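Long-range contact in DUF4848 domain-containing protein (Bacteroides thetaiotaomicron, PDB 4LB8), which is of unknown function but belongs to the DUF4848 family and is probably an exported lipoprotein: residues Phe60-Leu66 with Glu124-Met129. Numbering follows the deposited sequence.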
loop_
_atom_site.group_PDB
_atom_site.type_symbol
_atom_site.label_atom_id
_atom_site.label_comp_id
_atom_site.label_asym_id
_atom_site.label_seq_id
_atom_site.Cartn_x
_atom_site.Cartn_y
_atom_site.Cartn_z
ATOM N N PHE A 60 -25.638 -33.334 -2.856
ATOM C CA PHE A 60 -25.953 -31.926 -3.059
ATOM C C PHE A 60 -24.697 -31.132 -3.471
ATOM O O PHE A 60 -23.700 -31.135 -2.744
ATOM C CB PHE A 60 -26.601 -31.330 -1.784
ATOM C CG PHE A 60 -26.984 -29.877 -1.915
ATOM C CD1 PHE A 60 -28.072 -29.495 -2.689
ATOM C CD2 PHE A 60 -26.220 -28.883 -1.313
ATOM C CE1 PHE A 60 -28.392 -28.145 -2.854
ATOM C CE2 PHE A 60 -26.547 -27.532 -1.476
ATOM C CZ PHE A 60 -27.631 -27.174 -2.242
ATOM N N LYS A 61 -24.759 -30.466 -4.647
ATOM C CA LYS A 61 -23.686 -29.600 -5.130
ATOM C C LYS A 61 -23.988 -28.183 -4.648
ATOM O O LYS A 61 -24.995 -27.585 -5.051
ATOM C CB LYS A 61 -23.526 -29.671 -6.666
ATOM C CG LYS A 61 -22.395 -28.802 -7.218
ATOM C CD LYS A 61 -21.751 -29.439 -8.443
ATOM C CE LYS A 61 -20.983 -28.448 -9.283
ATOM N NZ LYS A 61 -21.882 -27.645 -10.156
ATOM N N SER A 62 -23.184 -27.692 -3.714
ATOM C CA SER A 62 -23.361 -26.348 -3.196
ATOM C C SER A 62 -22.367 -25.431 -3.873
ATOM O O SER A 62 -21.506 -25.904 -4.632
ATOM C CB SER A 62 -23.204 -26.312 -1.678
ATOM O OG SER A 62 -22.068 -27.027 -1.224
ATOM N N GLN A 63 -22.495 -24.109 -3.617
ATOM C CA GLN A 63 -21.611 -23.084 -4.151
ATOM C C GLN A 63 -20.175 -23.353 -3.760
ATOM O O GLN A 63 -19.273 -23.039 -4.545
ATOM C CB GLN A 63 -22.042 -21.714 -3.688
ATOM C CG GLN A 63 -23.015 -21.124 -4.668
ATOM C CD GLN A 63 -23.322 -19.702 -4.382
ATOM O OE1 GLN A 63 -22.472 -18.940 -3.881
ATOM N NE2 GLN A 63 -24.520 -19.304 -4.773
HETATM N N MSE A 64 -19.965 -23.995 -2.589
HETATM C CA MSE A 64 -18.645 -24.391 -2.135
HETATM C C MSE A 64 -18.005 -25.413 -3.114
HETATM O O MSE A 64 -16.843 -25.234 -3.478
HETATM C CB MSE A 64 -18.705 -24.955 -0.717
HETATM C CG MSE A 64 -17.328 -25.103 -0.100
HETATM SE SE MSE A 64 -16.730 -26.941 0.237
HETATM C CE MSE A 64 -16.791 -27.705 -1.307
ATOM N N ILE A 65 -18.759 -26.464 -3.543
ATOM C CA ILE A 65 -18.268 -27.503 -4.474
ATOM C C ILE A 65 -17.921 -26.849 -5.816
ATOM O O ILE A 65 -16.884 -27.176 -6.403
ATOM C CB ILE A 65 -19.265 -28.706 -4.636
ATOM C CG1 ILE A 65 -19.667 -29.359 -3.272
ATOM C CG2 ILE A 65 -18.794 -29.744 -5.686
ATOM C CD1 ILE A 65 -18.575 -30.219 -2.499
ATOM N N LEU A 66 -18.749 -25.887 -6.261
ATOM C CA LEU A 66 -18.500 -25.124 -7.483
ATOM C C LEU A 66 -17.207 -24.296 -7.359
ATOM O O LEU A 66 -16.478 -24.217 -8.331
ATOM C CB LEU A 66 -19.701 -24.214 -7.812
ATOM C CG LEU A 66 -19.736 -23.646 -9.224
ATOM C CD1 LEU A 66 -19.959 -24.742 -10.253
ATOM C CD2 LEU A 66 -20.790 -22.566 -9.333
ATOM N N GLU A 124 -21.914 -20.627 1.976
ATOM C CA GLU A 124 -21.479 -21.251 0.718
ATOM C C GLU A 124 -21.638 -22.790 0.770
ATOM O O GLU A 124 -21.908 -23.412 -0.258
ATOM C CB GLU A 124 -20.025 -20.870 0.374
ATOM C CG GLU A 124 -18.951 -21.392 1.329
ATOM C CD GLU A 124 -17.562 -21.581 0.745
ATOM O OE1 GLU A 124 -17.405 -21.450 -0.491
ATOM O OE2 GLU A 124 -16.635 -21.899 1.523
ATOM N N TYR A 125 -21.511 -23.382 1.965
ATOM C CA TYR A 125 -21.677 -24.813 2.190
ATOM C C TYR A 125 -23.103 -25.282 1.904
ATOM O O TYR A 125 -23.286 -26.435 1.541
ATOM C CB TYR A 125 -21.329 -25.168 3.653
ATOM C CG TYR A 125 -19.916 -24.807 4.053
ATOM C CD1 TYR A 125 -18.824 -25.391 3.423
ATOM C CD2 TYR A 125 -19.671 -23.939 5.110
ATOM C CE1 TYR A 125 -17.522 -25.026 3.755
ATOM C CE2 TYR A 125 -18.373 -23.600 5.481
ATOM C CZ TYR A 125 -17.299 -24.142 4.796
ATOM O OH TYR A 125 -16.017 -23.809 5.150
ATOM N N PHE A 126 -24.116 -24.421 2.101
ATOM C CA PHE A 126 -25.482 -24.889 1.965
ATOM C C PHE A 126 -26.270 -24.219 0.831
ATOM O O PHE A 126 -27.200 -24.860 0.338
ATOM C CB PHE A 126 -26.229 -24.733 3.295
ATOM C CG PHE A 126 -25.544 -25.285 4.531
ATOM C CD1 PHE A 126 -25.190 -26.625 4.612
ATOM C CD2 PHE A 126 -25.314 -24.476 5.637
ATOM C CE1 PHE A 126 -24.588 -27.145 5.774
ATOM C CE2 PHE A 126 -24.728 -24.998 6.801
ATOM C CZ PHE A 126 -24.356 -26.324 6.859
ATOM N N VAL A 127 -25.906 -22.975 0.396
ATOM C CA VAL A 127 -26.590 -22.300 -0.719
ATOM C C VAL A 127 -26.424 -23.098 -2.022
ATOM O O VAL A 127 -25.383 -23.719 -2.250
ATOM C CB VAL A 127 -26.205 -20.809 -0.964
ATOM C CG1 VAL A 127 -26.759 -19.889 0.116
ATOM C CG2 VAL A 127 -24.700 -20.619 -1.154
ATOM N N ASN A 128 -27.457 -23.074 -2.867
ATOM C CA ASN A 128 -27.442 -23.742 -4.153
ATOM C C ASN A 128 -26.892 -22.785 -5.220
ATOM O O ASN A 128 -26.264 -21.767 -4.892
ATOM C CB ASN A 128 -28.847 -24.280 -4.522
ATOM C CG ASN A 128 -29.959 -23.254 -4.656
ATOM O OD1 ASN A 128 -29.748 -22.043 -4.776
ATOM N ND2 ASN A 128 -31.183 -23.739 -4.685
HETATM N N MSE A 129 -27.173 -23.088 -6.491
HETATM C CA MSE A 129 -26.674 -22.319 -7.616
HETATM C C MSE A 129 -27.338 -20.928 -7.769
HETATM O O MSE A 129 -26.796 -20.092 -8.509
HETATM C CB MSE A 129 -26.788 -23.152 -8.902
HETATM C CG MSE A 129 -25.899 -24.416 -8.875
HETATM SE SE MSE A 129 -24.033 -24.071 -8.325
HETATM C CE MSE A 129 -23.989 -24.745 -6.608
HETATM O O HOH W 1 -18.381 -20.390 -2.631
#
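Met-129, Gln-63 and Met-64 bury the most surface where the first turn of helix 63-80 meets the loop leading to strand 132-135. Met-129, a selenomethionine, sends its CA-to-CB bond away from 60-66, but the side chain turns so that its end lies against the backbone of 61-63: CE lies 3.3 Å from Ser-62 C and 3.4 Å from Lys-61 O, while SE packs 3.7 Å from Leu-66 CD2. Gln-63 bonds to the loop twice, its backbone N donating to Val-127 O (3.2 Å) and its side-chain NE2 to Asn-128 O (3.0 Å). Next to it, the N of Met-64 donates to Glu-124 O at 3.1 Å. First-turn amides lack carbonyl partners within the helix, and here two of them take theirs from the loop. Ser-62 occupies the N-cap position without capping through its side chain; instead its OG donates to Tyr-125 O (3.1 Å). The junction packs on helix 33-44 through Phe-126, on helix 48-57 through Ser-62 and Met-64, and on the mixed sheet holding strands 27-30 and 132-135, where Phe-60 touches Ile-28. The selenium of Met-64, also a selenomethionine, sits beside the edge of the Tyr-125 ring, 5.2 Å from its centroid, a Met-aromatic contact. Beyond this pair, Thr-256 of the second subunit accepts a hydrogen bond from Tyr-125 OH through its backbone O and is hydrogen-bonded through OG1 to Glu-124 OE2. At the other end Phe-60 brings CE2 to 3.3 Å from Phe-126 O and meets Asn-128 CB with its ring edge, while Asn-128 ND2 bonds to Thr-26 O.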